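Local coordinates for interferon gamma receptor 1 (Gallus gallus, PDB 4EQ3), which probably binds interferon gamma through its extracellular part, the region in this crystal structure, as a cytokine receptor chain, at residues I144-V152 / N164-C175. Numbering follows the deposited sequence.
Sequences IYSELSYSV and NFTVADCEMNEC
N173 points its ND2 at one face of the Y145 ring. ND2 sits 3.2 Å above the ring plane, over the centre of the Y145 ring. N173 OD1 lies nearer the CB end of Y145, 3.5 Å from Y145 CB. The amide and ring planes are 59° apart, so this is a tilted contact rather than a flat stack. N173 CG stands anti to its own carbonyl carbon (chi1 -59°), which carries the amide across to the ring. The same residue touches L148 with its CB, at the methyl CD2. The Y145 hydroxyl is held elsewhere, by the backbone oxygen of P133.

Y150 meets the C170-C175 disulfide. C175 SG comes in at the edge of the Y150 ring, 3.5 Å from CD1, a sulfur-aromatic contact. Water 3 lies in the plane of this ring and joins Y150 OH to N173 O; H129 also bonds the hydroxyl. Two more waters bridge L148 O to the backbone N of D169 and of C170, where the strands part.

Beyond them the backbones pair directly. Y150 N to V167 O and V167 N to Y150 O are both 3.0 Å and nearly straight. V152 N bonds F165 O at 2.9 Å, tilted 34° from the carbonyl plane, and F165 N returns a bond to V152 O. That oxygen also lies at the edge of the F165 ring. V152 CB is 4.4 Å from F165 CB, and V152 also touches V190. On the same face V167 CG1 packs against Y150 CB. S151 and T166 form the non-hydrogen-bonded pair between.

The sheet order is 161-168, 148-156, 186-196, 201-213. It matches the C'-C-F-G sheet of a fibronectin type III domain, with this hairpin as its C-C' pair. Here the C170-C175 disulfide closes the turn that leaves strand 161-168.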
# COMPACT_ATOMS: atom_id res chain seq x y z
N ILE A 144 5.56 11.61 4.33
CA ILE A 144 5.33 10.80 3.14
C ILE A 144 4.19 11.37 2.29
O ILE A 144 4.32 11.48 1.07
CB ILE A 144 5.03 9.33 3.52
CG1 ILE A 144 6.13 8.77 4.44
CG2 ILE A 144 4.80 8.46 2.29
CD1 ILE A 144 7.55 9.14 4.03
N TYR A 145 3.08 11.73 2.95
CA TYR A 145 1.93 12.30 2.26
C TYR A 145 2.27 13.63 1.60
O TYR A 145 1.72 13.97 0.55
CB TYR A 145 0.75 12.51 3.22
CG TYR A 145 0.09 11.22 3.67
CD1 TYR A 145 -0.03 10.14 2.81
CD2 TYR A 145 -0.40 11.10 4.96
CE1 TYR A 145 -0.63 8.96 3.22
CE2 TYR A 145 -1.02 9.92 5.39
CZ TYR A 145 -1.12 8.86 4.51
OH TYR A 145 -1.71 7.69 4.93
N SER A 146 3.17 14.38 2.21
CA SER A 146 3.61 15.63 1.60
C SER A 146 4.21 15.39 0.20
O SER A 146 4.41 16.34 -0.58
CB SER A 146 4.61 16.37 2.50
OG SER A 146 5.91 15.84 2.37
N GLU A 147 4.49 14.13 -0.12
CA GLU A 147 5.07 13.77 -1.42
C GLU A 147 4.12 12.94 -2.29
O GLU A 147 4.52 12.33 -3.28
CB GLU A 147 6.38 13.00 -1.22
CG GLU A 147 7.47 13.78 -0.47
CD GLU A 147 8.08 14.90 -1.29
OE1 GLU A 147 7.87 14.93 -2.52
OE2 GLU A 147 8.77 15.76 -0.70
N LEU A 148 2.85 12.90 -1.90
CA LEU A 148 1.86 12.15 -2.67
C LEU A 148 1.37 12.94 -3.87
O LEU A 148 0.96 14.09 -3.73
CB LEU A 148 0.67 11.78 -1.79
CG LEU A 148 -0.52 11.15 -2.53
CD1 LEU A 148 -0.16 9.81 -3.18
CD2 LEU A 148 -1.70 10.99 -1.57
N SER A 149 1.38 12.33 -5.05
CA SER A 149 0.73 12.92 -6.21
C SER A 149 -0.04 11.85 -6.98
O SER A 149 0.17 10.65 -6.77
CB SER A 149 1.76 13.61 -7.12
OG SER A 149 2.69 12.68 -7.66
N TYR A 150 -0.92 12.27 -7.86
CA TYR A 150 -1.61 11.33 -8.73
C TYR A 150 -1.39 11.78 -10.15
O TYR A 150 -1.42 12.98 -10.44
CB TYR A 150 -3.11 11.27 -8.40
CG TYR A 150 -3.42 10.60 -7.08
CD1 TYR A 150 -3.56 11.35 -5.92
CD2 TYR A 150 -3.56 9.22 -7.00
CE1 TYR A 150 -3.83 10.73 -4.71
CE2 TYR A 150 -3.84 8.60 -5.79
CZ TYR A 150 -3.97 9.36 -4.65
OH TYR A 150 -4.23 8.76 -3.45
N SER A 151 -1.16 10.81 -11.03
CA SER A 151 -1.11 11.09 -12.46
C SER A 151 -2.42 10.61 -13.03
O SER A 151 -2.91 9.54 -12.66
CB SER A 151 0.05 10.35 -13.12
OG SER A 151 -0.05 8.97 -12.87
N VAL A 152 -3.00 11.40 -13.93
CA VAL A 152 -4.29 11.10 -14.50
C VAL A 152 -4.20 11.09 -16.01
O VAL A 152 -3.69 12.03 -16.61
CB VAL A 152 -5.33 12.15 -14.07
CG1 VAL A 152 -6.69 11.81 -14.64
CG2 VAL A 152 -5.38 12.22 -12.56
N ASN A 164 -2.09 14.00 -20.45
CA ASN A 164 -1.67 13.60 -19.12
C ASN A 164 -1.70 14.76 -18.13
O ASN A 164 -1.32 15.89 -18.46
CB ASN A 164 -0.26 13.01 -19.19
CG ASN A 164 -0.17 11.82 -20.11
OD1 ASN A 164 -0.98 10.89 -20.02
ND2 ASN A 164 0.81 11.83 -21.01
N PHE A 165 -2.16 14.48 -16.92
CA PHE A 165 -2.24 15.51 -15.90
C PHE A 165 -1.61 15.02 -14.60
O PHE A 165 -1.47 13.82 -14.38
CB PHE A 165 -3.70 15.91 -15.67
CG PHE A 165 -4.37 16.46 -16.90
CD1 PHE A 165 -4.34 17.82 -17.18
CD2 PHE A 165 -5.03 15.62 -17.79
CE1 PHE A 165 -4.96 18.33 -18.31
CE2 PHE A 165 -5.65 16.11 -18.92
CZ PHE A 165 -5.62 17.47 -19.18
N THR A 166 -1.23 15.96 -13.74
CA THR A 166 -0.72 15.60 -12.43
C THR A 166 -1.33 16.53 -11.41
O THR A 166 -1.38 17.74 -11.62
CB THR A 166 0.81 15.71 -12.34
OG1 THR A 166 1.42 14.91 -13.36
CG2 THR A 166 1.30 15.23 -10.98
N VAL A 167 -1.82 15.97 -10.31
CA VAL A 167 -2.33 16.77 -9.22
C VAL A 167 -1.60 16.40 -7.93
O VAL A 167 -1.27 15.24 -7.70
CB VAL A 167 -3.85 16.61 -9.06
CG1 VAL A 167 -4.21 15.17 -8.76
CG2 VAL A 167 -4.38 17.55 -7.98
N ALA A 168 -1.33 17.41 -7.09
CA ALA A 168 -0.62 17.18 -5.84
C ALA A 168 -1.01 18.22 -4.79
O ALA A 168 -1.90 19.03 -5.02
CB ALA A 168 0.89 17.19 -6.09
N ASP A 169 -0.34 18.18 -3.64
CA ASP A 169 -0.63 19.08 -2.53
C ASP A 169 -2.11 19.03 -2.15
O ASP A 169 -2.68 20.04 -1.73
CB ASP A 169 -0.26 20.52 -2.90
CG ASP A 169 1.17 20.64 -3.38
OD1 ASP A 169 2.08 20.10 -2.72
OD2 ASP A 169 1.37 21.29 -4.43
N CYS A 170 -2.71 17.86 -2.30
CA CYS A 170 -4.14 17.69 -2.04
C CYS A 170 -4.45 17.61 -0.56
O CYS A 170 -3.82 16.84 0.17
CB CYS A 170 -4.66 16.45 -2.77
SG CYS A 170 -4.19 16.41 -4.52
N GLU A 171 -5.41 18.38 -0.13
CA GLU A 171 -5.81 18.41 1.25
C GLU A 171 -6.44 17.07 1.73
O GLU A 171 -7.27 16.54 1.09
CB GLU A 171 -6.75 19.59 1.45
CG GLU A 171 -6.24 20.70 2.27
CD GLU A 171 -5.24 21.56 1.57
OE1 GLU A 171 -5.62 22.47 0.84
OE2 GLU A 171 -4.03 21.35 1.78
N MSE A 172 -5.99 16.54 2.85
CA MSE A 172 -6.50 15.27 3.34
C MSE A 172 -6.20 14.15 2.35
O MSE A 172 -6.89 13.20 2.30
CB MSE A 172 -8.02 15.33 3.62
CG MSE A 172 -8.45 15.72 5.04
SE MSE A 172 -10.33 16.29 5.41
CE MSE A 172 -10.56 17.50 3.96
N ASN A 173 -5.19 14.33 1.51
CA ASN A 173 -4.86 13.33 0.50
C ASN A 173 -5.97 13.11 -0.52
O ASN A 173 -5.95 12.13 -1.26
CB ASN A 173 -4.53 12.00 1.17
CG ASN A 173 -3.36 12.11 2.13
OD1 ASN A 173 -2.46 12.93 1.93
ND2 ASN A 173 -3.36 11.29 3.18
N GLU A 174 -6.93 14.03 -0.57
CA GLU A 174 -8.02 13.94 -1.53
C GLU A 174 -7.86 14.98 -2.63
O GLU A 174 -8.01 16.18 -2.39
CB GLU A 174 -9.37 14.09 -0.82
CG GLU A 174 -9.62 13.01 0.23
CD GLU A 174 -10.88 13.26 1.05
OE1 GLU A 174 -11.05 14.39 1.57
OE2 GLU A 174 -11.70 12.31 1.18
N CYS A 175 -7.55 14.50 -3.83
CA CYS A 175 -7.26 15.38 -4.96
C CYS A 175 -8.46 15.55 -5.87
O CYS A 175 -9.23 14.62 -6.08
CB CYS A 175 -6.11 14.82 -5.79
SG CYS A 175 -4.64 14.45 -4.83
O HOH W 1 1.76 16.37 -2.59
O HOH W 2 -1.36 15.13 -2.40
O HOH W 3 -5.03 9.61 -1.14